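Local structure of iron aquisition yersiniabactin synthesis enzyme, YbtT (Escherichia coli, 6BA9) at residues I63-E75 and Q94-L108. The protein probably hydrolyses thioesters with low specificity, as a type II thioesterase that maintains production of the metallophore yersiniabactin by its NRPS/PKS pathway. The protein carries 1 engineered substitution. Sequence-based numbering, arbitrary orientation.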
# COMPACT_ATOMS: atom_id res chain seq x y z
N ILE A 63 -3.91 4.69 -10.32
CA ILE A 63 -2.79 4.05 -9.64
C ILE A 63 -1.47 4.43 -10.31
O ILE A 63 -0.48 4.73 -9.64
CB ILE A 63 -2.99 2.52 -9.60
CG1 ILE A 63 -4.23 2.14 -8.79
CG2 ILE A 63 -1.72 1.81 -9.10
CD1 ILE A 63 -4.21 2.63 -7.31
N THR A 64 -1.42 4.37 -11.64
CA THR A 64 -0.15 4.63 -12.32
C THR A 64 0.27 6.10 -12.17
O THR A 64 1.47 6.39 -12.11
CB THR A 64 -0.20 4.16 -13.79
OG1 THR A 64 -1.34 4.72 -14.44
CG2 THR A 64 -0.27 2.65 -13.89
N GLN A 65 -0.69 7.02 -12.11
CA GLN A 65 -0.35 8.43 -11.85
C GLN A 65 0.25 8.61 -10.46
O GLN A 65 1.25 9.32 -10.28
CB GLN A 65 -1.58 9.33 -11.99
CG GLN A 65 -2.03 9.61 -13.38
CD GLN A 65 -3.31 10.41 -13.41
OE1 GLN A 65 -3.73 10.98 -12.40
NE2 GLN A 65 -3.96 10.44 -14.58
N LEU A 66 -0.36 7.99 -9.45
CA LEU A 66 0.21 8.03 -8.11
C LEU A 66 1.63 7.46 -8.09
O LEU A 66 2.53 8.03 -7.44
CB LEU A 66 -0.69 7.25 -7.15
CG LEU A 66 -2.02 7.92 -6.80
CD1 LEU A 66 -2.97 6.90 -6.17
CD2 LEU A 66 -1.81 9.09 -5.86
N ALA A 67 1.83 6.34 -8.78
CA ALA A 67 3.14 5.69 -8.82
C ALA A 67 4.18 6.56 -9.51
O ALA A 67 5.35 6.57 -9.11
CB ALA A 67 3.01 4.37 -9.57
N ALA A 68 3.78 7.27 -10.56
CA ALA A 68 4.72 8.17 -11.23
C ALA A 68 5.17 9.29 -10.30
O ALA A 68 6.35 9.62 -10.24
CB ALA A 68 4.09 8.75 -12.49
N LEU A 69 4.24 9.88 -9.57
CA LEU A 69 4.60 10.92 -8.61
C LEU A 69 5.55 10.37 -7.56
O LEU A 69 6.56 10.99 -7.21
CB LEU A 69 3.35 11.50 -7.96
CG LEU A 69 2.43 12.35 -8.82
CD1 LEU A 69 1.18 12.67 -8.02
CD2 LEU A 69 3.11 13.66 -9.26
N LEU A 70 5.24 9.19 -7.02
CA LEU A 70 6.06 8.62 -5.97
C LEU A 70 7.43 8.22 -6.49
O LEU A 70 8.44 8.48 -5.83
CB LEU A 70 5.33 7.45 -5.31
CG LEU A 70 6.10 6.77 -4.17
CD1 LEU A 70 6.39 7.75 -3.01
CD2 LEU A 70 5.31 5.56 -3.65
N ALA A 71 7.50 7.59 -7.66
CA ALA A 71 8.80 7.17 -8.17
C ALA A 71 9.70 8.38 -8.42
O ALA A 71 10.90 8.35 -8.12
CB ALA A 71 8.61 6.37 -9.45
N ASN A 72 9.13 9.45 -8.97
CA ASN A 72 9.93 10.65 -9.19
C ASN A 72 10.42 11.22 -7.88
O ASN A 72 11.60 11.59 -7.77
CB ASN A 72 9.13 11.71 -9.96
CG ASN A 72 8.82 11.28 -11.38
OD1 ASN A 72 9.26 10.23 -11.84
ND2 ASN A 72 8.03 12.08 -12.06
N GLU A 73 9.56 11.27 -6.87
CA GLU A 73 9.98 11.79 -5.58
C GLU A 73 11.10 10.95 -4.97
O GLU A 73 12.08 11.50 -4.46
CB GLU A 73 8.78 11.84 -4.63
CG GLU A 73 9.15 12.27 -3.21
CD GLU A 73 7.93 12.53 -2.36
OE1 GLU A 73 6.94 13.11 -2.89
OE2 GLU A 73 7.96 12.14 -1.18
N LEU A 74 10.97 9.63 -5.03
CA LEU A 74 11.99 8.76 -4.46
C LEU A 74 13.30 8.85 -5.23
O LEU A 74 14.37 8.86 -4.63
CB LEU A 74 11.47 7.32 -4.36
CG LEU A 74 10.28 7.15 -3.41
CD1 LEU A 74 9.84 5.73 -3.43
CD2 LEU A 74 10.61 7.57 -2.00
N GLU A 75 13.23 8.91 -6.57
CA GLU A 75 14.45 9.06 -7.35
C GLU A 75 15.20 10.34 -6.97
O GLU A 75 16.44 10.36 -6.98
CB GLU A 75 14.11 9.05 -8.84
CG GLU A 75 15.32 9.25 -9.75
CD GLU A 75 15.02 9.06 -11.22
OE1 GLU A 75 13.84 9.09 -11.64
OE2 GLU A 75 16.01 8.90 -11.99
N GLN A 94 -0.77 -1.90 -5.02
CA GLN A 94 -0.78 -1.61 -6.45
C GLN A 94 0.14 -0.44 -6.75
O GLN A 94 0.92 -0.48 -7.71
CB GLN A 94 -2.20 -1.29 -6.92
CG GLN A 94 -3.23 -2.39 -6.66
CD GLN A 94 -4.65 -1.90 -6.79
OE1 GLN A 94 -4.94 -0.73 -6.54
NE2 GLN A 94 -5.55 -2.80 -7.14
N VAL A 95 0.08 0.61 -5.93
CA VAL A 95 0.96 1.75 -6.11
C VAL A 95 2.41 1.36 -5.88
O VAL A 95 3.30 1.75 -6.65
CB VAL A 95 0.55 2.94 -5.23
CG1 VAL A 95 1.52 4.09 -5.43
CG2 VAL A 95 -0.87 3.41 -5.57
N ALA A 96 2.68 0.57 -4.84
CA ALA A 96 4.05 0.14 -4.55
C ALA A 96 4.61 -0.68 -5.70
O ALA A 96 5.76 -0.48 -6.10
CB ALA A 96 4.07 -0.68 -3.26
N PHE A 97 3.81 -1.59 -6.25
CA PHE A 97 4.23 -2.38 -7.40
C PHE A 97 4.56 -1.50 -8.60
O PHE A 97 5.64 -1.63 -9.20
CB PHE A 97 3.11 -3.36 -7.75
CG PHE A 97 3.32 -4.11 -9.04
CD1 PHE A 97 4.36 -5.00 -9.17
CD2 PHE A 97 2.47 -3.92 -10.09
CE1 PHE A 97 4.52 -5.71 -10.37
CE2 PHE A 97 2.63 -4.63 -11.28
CZ PHE A 97 3.66 -5.51 -11.41
N GLU A 98 3.66 -0.58 -8.96
CA GLU A 98 3.89 0.27 -10.12
C GLU A 98 5.06 1.24 -9.89
O GLU A 98 5.80 1.54 -10.83
CB GLU A 98 2.60 1.00 -10.52
CG GLU A 98 1.49 0.10 -11.07
CD GLU A 98 1.78 -0.47 -12.43
OE1 GLU A 98 2.69 0.05 -13.13
OE2 GLU A 98 1.12 -1.46 -12.79
N THR A 99 5.25 1.69 -8.66
CA THR A 99 6.41 2.50 -8.32
C THR A 99 7.69 1.70 -8.48
O THR A 99 8.68 2.18 -9.06
CB THR A 99 6.28 3.02 -6.89
OG1 THR A 99 5.09 3.82 -6.77
CG2 THR A 99 7.47 3.89 -6.50
N CYS A 100 7.68 0.46 -7.99
CA CYS A 100 8.84 -0.40 -8.10
C CYS A 100 9.16 -0.67 -9.56
O CYS A 100 10.34 -0.69 -9.94
CB CYS A 100 8.57 -1.71 -7.35
SG CYS A 100 10.06 -2.71 -7.05
N ARG A 101 8.14 -0.84 -10.39
CA ARG A 101 8.33 -1.03 -11.83
C ARG A 101 9.11 0.13 -12.42
O ARG A 101 10.10 -0.07 -13.14
CB ARG A 101 6.97 -1.19 -12.50
CG ARG A 101 6.96 -1.39 -14.01
CD ARG A 101 5.64 -2.09 -14.48
NE ARG A 101 5.32 -1.69 -15.85
CZ ARG A 101 4.15 -1.21 -16.26
NH1 ARG A 101 3.12 -1.07 -15.43
NH2 ARG A 101 4.00 -0.87 -17.54
N LEU A 102 8.71 1.36 -12.11
CA LEU A 102 9.40 2.53 -12.66
C LEU A 102 10.84 2.61 -12.15
O LEU A 102 11.76 2.89 -12.93
CB LEU A 102 8.64 3.80 -12.29
CG LEU A 102 7.25 3.94 -12.92
CD1 LEU A 102 6.50 5.11 -12.36
CD2 LEU A 102 7.32 4.06 -14.46
N LEU A 103 11.07 2.38 -10.86
CA LEU A 103 12.41 2.50 -10.30
C LEU A 103 13.34 1.43 -10.85
O LEU A 103 14.51 1.71 -11.16
CB LEU A 103 12.37 2.44 -8.78
CG LEU A 103 11.67 3.63 -8.15
CD1 LEU A 103 11.65 3.42 -6.66
CD2 LEU A 103 12.34 4.95 -8.49
N GLU A 104 12.83 0.20 -10.97
CA GLU A 104 13.63 -0.88 -11.54
C GLU A 104 14.01 -0.57 -12.98
O GLU A 104 15.18 -0.75 -13.38
CB GLU A 104 12.84 -2.20 -11.44
CG GLU A 104 13.59 -3.43 -11.83
CD GLU A 104 12.76 -4.68 -11.56
OE1 GLU A 104 12.18 -4.79 -10.45
OE2 GLU A 104 12.67 -5.50 -12.48
N GLN A 105 13.05 -0.09 -13.78
CA GLN A 105 13.30 0.25 -15.18
C GLN A 105 14.34 1.35 -15.30
O GLN A 105 15.11 1.39 -16.27
CB GLN A 105 12.02 0.75 -15.84
CG GLN A 105 10.93 -0.27 -16.08
CD GLN A 105 9.62 0.40 -16.47
OE1 GLN A 105 9.53 1.63 -16.53
NE2 GLN A 105 8.61 -0.40 -16.74
N ARG A 106 14.33 2.30 -14.37
CA ARG A 106 15.29 3.40 -14.41
C ARG A 106 16.68 3.00 -13.93
O ARG A 106 17.57 3.86 -13.90
CB ARG A 106 14.76 4.55 -13.53
CG ARG A 106 13.53 5.24 -14.09
CD ARG A 106 12.87 6.18 -13.07
NE ARG A 106 11.55 6.59 -13.54
CZ ARG A 106 10.74 7.43 -12.89
NH1 ARG A 106 11.11 7.96 -11.73
NH2 ARG A 106 9.56 7.71 -13.41
N GLY A 107 16.89 1.74 -13.52
CA GLY A 107 18.18 1.30 -13.03
C GLY A 107 18.45 1.62 -11.58
O GLY A 107 19.62 1.66 -11.17
N LEU A 108 17.42 1.83 -10.77
CA LEU A 108 17.64 2.31 -9.42
C LEU A 108 17.61 1.22 -8.37
O LEU A 108 18.00 1.47 -7.22
CB LEU A 108 16.68 3.47 -9.12
CG LEU A 108 17.05 4.65 -10.02
CD1 LEU A 108 16.04 5.75 -9.90
CD2 LEU A 108 18.44 5.20 -9.68
O HOH W 1 7.13 9.05 -13.32
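N72 OD1 is gripped by two nitrogens of R106, NH1 at 2.9 Å and NH2 at 3.0 Å. The guanidinium meets this one oxygen end-on. Both bonds are bent, since a single acceptor serves two N-H groups, and the amide plane is turned 30° from the guanidinium plane. The R106 chain runs extended from CG to NE, which carries its head across to helix 63-75. There NH1 also makes a salt bridge with E75 OE1, though that hydrogen bond is weak. A water accepts from R106 NH2 and donates to A68 O, linking the guanidinium to the backbone of helix 63-75 as well. L108 CD1 packs on the E75 chain, 3.6 Å from E75 CG.

At the centre, A67, A71 and T99 bring the helices close, and larger apolar side chains pack around them. T99 is a knob in the hole formed by A67, L70, A71 and L74. With chi1 at -60°, T99 OG1 lies beside the backbone N and CG2 anti to it; CG2 faces A71. T99 OG1 donates to V95 O at 2.7 Å. That buried hydroxyl is thus satisfied within its own helix, yet T99 OG1 lies 3.4 Å from A67 CA. A67 CB also meets E98 CB at 3.5 Å. L102 CD1 rests on A68 CA and A71 CB. At the other end, I63 CD1 touches V95 CG2 at 3.8 Å. E98 OE2 is held by Y175 and Y177.

The axes of segments 63-75 and 94-105 approach to 8.2 Å and cross at -52°. L74 and T99 both reach L86 on strand 84-89. A Schellman motif at G107 ends helix 91-105. This is two helices packed side by side on the central sheet of an alpha/beta-hydrolase fold.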